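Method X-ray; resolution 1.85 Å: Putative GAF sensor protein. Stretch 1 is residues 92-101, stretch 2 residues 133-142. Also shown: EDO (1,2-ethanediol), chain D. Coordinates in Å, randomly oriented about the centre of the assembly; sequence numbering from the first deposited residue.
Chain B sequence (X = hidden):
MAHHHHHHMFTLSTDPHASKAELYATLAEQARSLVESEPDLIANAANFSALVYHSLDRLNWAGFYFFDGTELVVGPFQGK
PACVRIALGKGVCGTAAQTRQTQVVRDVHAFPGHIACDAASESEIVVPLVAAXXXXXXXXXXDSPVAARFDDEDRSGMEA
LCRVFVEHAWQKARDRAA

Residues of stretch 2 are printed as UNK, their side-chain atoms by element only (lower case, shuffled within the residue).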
# COMPACT_ATOMS: atom_id res chain seq x y z
N VAL B 92 -16.48 2.50 -12.87
CA VAL B 92 -16.80 1.22 -12.24
C VAL B 92 -16.81 1.35 -10.72
O VAL B 92 -17.74 0.87 -10.05
CB VAL B 92 -15.79 0.13 -12.69
CG1 VAL B 92 -16.18 -1.23 -12.10
CG2 VAL B 92 -15.69 0.07 -14.21
N CYS B 93 -15.79 2.00 -10.16
CA CYS B 93 -15.69 2.15 -8.71
C CYS B 93 -16.77 3.06 -8.15
O CYS B 93 -17.37 2.76 -7.10
CB CYS B 93 -14.31 2.69 -8.33
SG CYS B 93 -13.00 1.48 -8.48
N GLY B 94 -17.02 4.20 -8.80
CA GLY B 94 -18.08 5.09 -8.34
C GLY B 94 -19.45 4.46 -8.49
O GLY B 94 -20.33 4.67 -7.65
N THR B 95 -19.63 3.68 -9.55
CA THR B 95 -20.88 2.93 -9.72
C THR B 95 -21.05 1.92 -8.59
O THR B 95 -22.14 1.81 -8.01
CB THR B 95 -20.90 2.23 -11.07
OG1 THR B 95 -20.92 3.21 -12.13
CG2 THR B 95 -22.12 1.32 -11.18
N ALA B 96 -19.99 1.19 -8.26
CA ALA B 96 -20.08 0.25 -7.14
C ALA B 96 -20.46 0.96 -5.85
O ALA B 96 -21.32 0.50 -5.10
CB ALA B 96 -18.76 -0.49 -6.96
N ALA B 97 -19.81 2.10 -5.57
CA ALA B 97 -20.08 2.80 -4.31
C ALA B 97 -21.51 3.32 -4.26
O ALA B 97 -22.15 3.26 -3.20
CB ALA B 97 -19.08 3.94 -4.12
N GLN B 98 -22.04 3.80 -5.38
CA GLN B 98 -23.36 4.40 -5.36
C GLN B 98 -24.46 3.35 -5.37
O GLN B 98 -25.43 3.45 -4.61
CB GLN B 98 -23.53 5.35 -6.56
CG GLN B 98 -24.95 5.88 -6.69
CD GLN B 98 -25.03 7.11 -7.56
OE1 GLN B 98 -24.95 7.03 -8.79
NE2 GLN B 98 -25.21 8.27 -6.92
N THR B 99 -24.34 2.34 -6.23
CA THR B 99 -25.35 1.28 -6.29
C THR B 99 -25.25 0.32 -5.11
O THR B 99 -26.20 -0.43 -4.84
CB THR B 99 -25.21 0.48 -7.60
OG1 THR B 99 -23.95 -0.19 -7.61
CG2 THR B 99 -25.30 1.40 -8.83
N ARG B 100 -24.13 0.35 -4.39
CA ARG B 100 -23.79 -0.62 -3.34
C ARG B 100 -23.96 -2.05 -3.84
O ARG B 100 -24.35 -2.96 -3.10
CB ARG B 100 -24.60 -0.35 -2.08
CG ARG B 100 -24.34 1.01 -1.47
CD ARG B 100 -25.12 1.17 -0.18
NE ARG B 100 -24.76 2.38 0.55
CZ ARG B 100 -25.04 2.59 1.83
NH1 ARG B 100 -25.69 1.66 2.52
NH2 ARG B 100 -24.68 3.72 2.41
N GLN B 101 -23.64 -2.26 -5.11
CA GLN B 101 -23.68 -3.55 -5.77
C GLN B 101 -22.28 -3.88 -6.27
O GLN B 101 -21.56 -3.00 -6.75
CB GLN B 101 -24.71 -3.53 -6.93
CG GLN B 101 -26.15 -3.39 -6.43
CD GLN B 101 -27.15 -3.12 -7.54
OE1 GLN B 101 -26.81 -3.13 -8.72
NE2 GLN B 101 -28.40 -2.88 -7.16
N UNK B 133 -23.91 -0.60 10.49
CA UNK B 133 -25.00 0.37 10.60
C UNK B 133 -25.45 0.93 9.24
O UNK B 133 -26.26 1.86 9.22
c UNK B 133 -24.61 1.52 11.53
c UNK B 133 -23.47 2.36 11.00
o UNK B 133 -23.04 3.27 11.74
o UNK B 133 -23.00 2.14 9.86
N UNK B 134 -24.92 0.41 8.14
CA UNK B 134 -25.31 0.86 6.82
C UNK B 134 -24.45 1.96 6.23
O UNK B 134 -24.72 2.40 5.10
N UNK B 135 -23.44 2.43 6.96
CA UNK B 135 -22.52 3.43 6.43
C UNK B 135 -21.70 2.86 5.28
O UNK B 135 -21.19 1.74 5.37
c UNK B 135 -20.58 4.93 7.02
c UNK B 135 -21.58 3.90 7.54
o UNK B 135 -22.33 4.46 8.62
N UNK B 136 -21.54 3.64 4.21
CA UNK B 136 -20.62 3.25 3.15
C UNK B 136 -19.18 3.45 3.62
O UNK B 136 -18.77 4.58 3.90
c UNK B 136 -20.02 2.40 0.24
c UNK B 136 -20.88 4.08 1.88
c UNK B 136 -19.89 3.83 0.74
c UNK B 136 -20.11 4.83 -0.40
N UNK B 137 -18.41 2.35 3.72
CA UNK B 137 -16.99 2.43 4.07
C UNK B 137 -16.16 2.87 2.87
O UNK B 137 -15.32 3.77 2.96
c UNK B 137 -14.90 1.12 4.82
c UNK B 137 -16.48 1.08 4.61
c UNK B 137 -17.07 -0.78 6.29
c UNK B 137 -17.21 0.69 5.90
N UNK B 138 -16.38 2.23 1.72
CA UNK B 138 -15.64 2.51 0.50
C UNK B 138 -15.83 1.36 -0.48
O UNK B 138 -16.87 0.71 -0.49
N UNK B 139 -14.79 1.10 -1.29
CA UNK B 139 -14.82 -0.05 -2.17
C UNK B 139 -13.46 -0.73 -2.17
O UNK B 139 -12.43 -0.12 -1.89
c UNK B 139 -15.20 0.30 -3.62
c UNK B 139 -14.06 1.06 -4.31
c UNK B 139 -16.52 1.09 -3.67
N UNK B 140 -13.48 -2.02 -2.49
CA UNK B 140 -12.29 -2.82 -2.78
C UNK B 140 -12.25 -3.04 -4.29
O UNK B 140 -13.25 -3.48 -4.87
c UNK B 140 -9.96 -5.22 -2.27
n UNK B 140 -10.53 -7.02 -3.47
c UNK B 140 -7.26 -5.88 -2.21
c UNK B 140 -9.46 -6.38 -2.89
c UNK B 140 -12.36 -4.15 -2.03
c UNK B 140 -11.67 -6.31 -3.23
c UNK B 140 -11.38 -5.19 -2.51
c UNK B 140 -7.73 -4.71 -1.58
c UNK B 140 -9.08 -4.38 -1.60
c UNK B 140 -8.11 -6.72 -2.88
N UNK B 141 -11.12 -2.72 -4.92
CA UNK B 141 -11.00 -2.74 -6.38
C UNK B 141 -9.81 -3.60 -6.80
O UNK B 141 -8.71 -3.41 -6.29
c UNK B 141 -10.63 -1.26 -8.44
c UNK B 141 -10.83 -1.31 -6.93
o UNK B 141 -9.95 -0.33 -8.90
o UNK B 141 -11.14 -2.14 -9.17
N UNK B 142 -10.03 -4.53 -7.74
CA UNK B 142 -8.96 -5.38 -8.27
C UNK B 142 -9.04 -5.38 -9.79
O UNK B 142 -10.12 -5.51 -10.37
c UNK B 142 -9.04 -6.82 -7.75
c UNK B 142 -9.10 -6.84 -6.24
c UNK B 142 -7.83 -7.63 -8.23
C1 EDO D . -21.98 7.93 5.63
O1 EDO D . -20.66 8.50 5.67
C2 EDO D . -22.35 7.51 4.21
O2 EDO D . -22.95 6.20 4.17

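Position 133 carries two carbons, the second bearing two oxygens, and stays out of reach of the helix: a short carboxylate, D133. One of its oxygens accepts a hydrogen bond from the backbone N of position 135 (OD1 of D133 to that N, 2.9 Å).

Position 134 has no side-chain atoms. Its phi is positive, and a CB would be jammed against the carbonyl O of the residue before, so the backbone itself calls for glycine: G134. Its carbonyl O receives the guanidinium of R100, with NH1 of R100 2.9 Å from O of G134 and a weak second hydrogen bond from NH2 of R100 to the same O at 3.0 Å.

Position 135 shows one carbon carrying an oxygen and a carbon, pointing away from the helix. This is T135, whose OG1 donates to OD1 of D133 at 2.7 Å.

Position 136 has four carbons, forked at the second, directed toward the helix: L136. Its CD2 lies 4.0 Å from CB of A97, and its N donates to O2 of the ethanediol at 2.9 Å, a molecule probably left from the crystallisation liquor.

Position 137 also has four carbons, but forked at the first with one arm two carbons long. That is I137, out of reach of stretch 1.

Position 138 has no side-chain atoms, and its phi of 163° suits glycine: G138.

Position 139 has one carbon carrying two more and points toward the helix: V139. Its CG1 sits 3.9 Å from CB of A97 and 4.3 Å from CB of A96, while its CG2 is 4.3 Å from SG of C93.

Position 140 bears one carbon, then fused five- and six-membered rings with a single nitrogen: W140. It points away, and its NE1 is hydrogen-bonded elsewhere in the structure.

Position 141 has two carbons, the second with two oxygens, and points toward the helix: D141. Its OD2 comes 3.6 Å from SG of C93.

Position 142 has one carbon carrying two, beyond reach of the helix: V142.

The rule is small against branched. Helix and strand axes approach to 8.1 Å at 142°, and CA of A97 lies only 6.4 Å from CA of V139; the short side chains of C93, A96 and A97 leave room for L136 and V139. Just past the helix, R100 turns to positive phi and its long side chain extends onward, beyond the end of the helix, to the G134 carbonyl, adding a polar clasp beside the apolar packing.

Stretch 2 133-142: DGTLIGVWDV
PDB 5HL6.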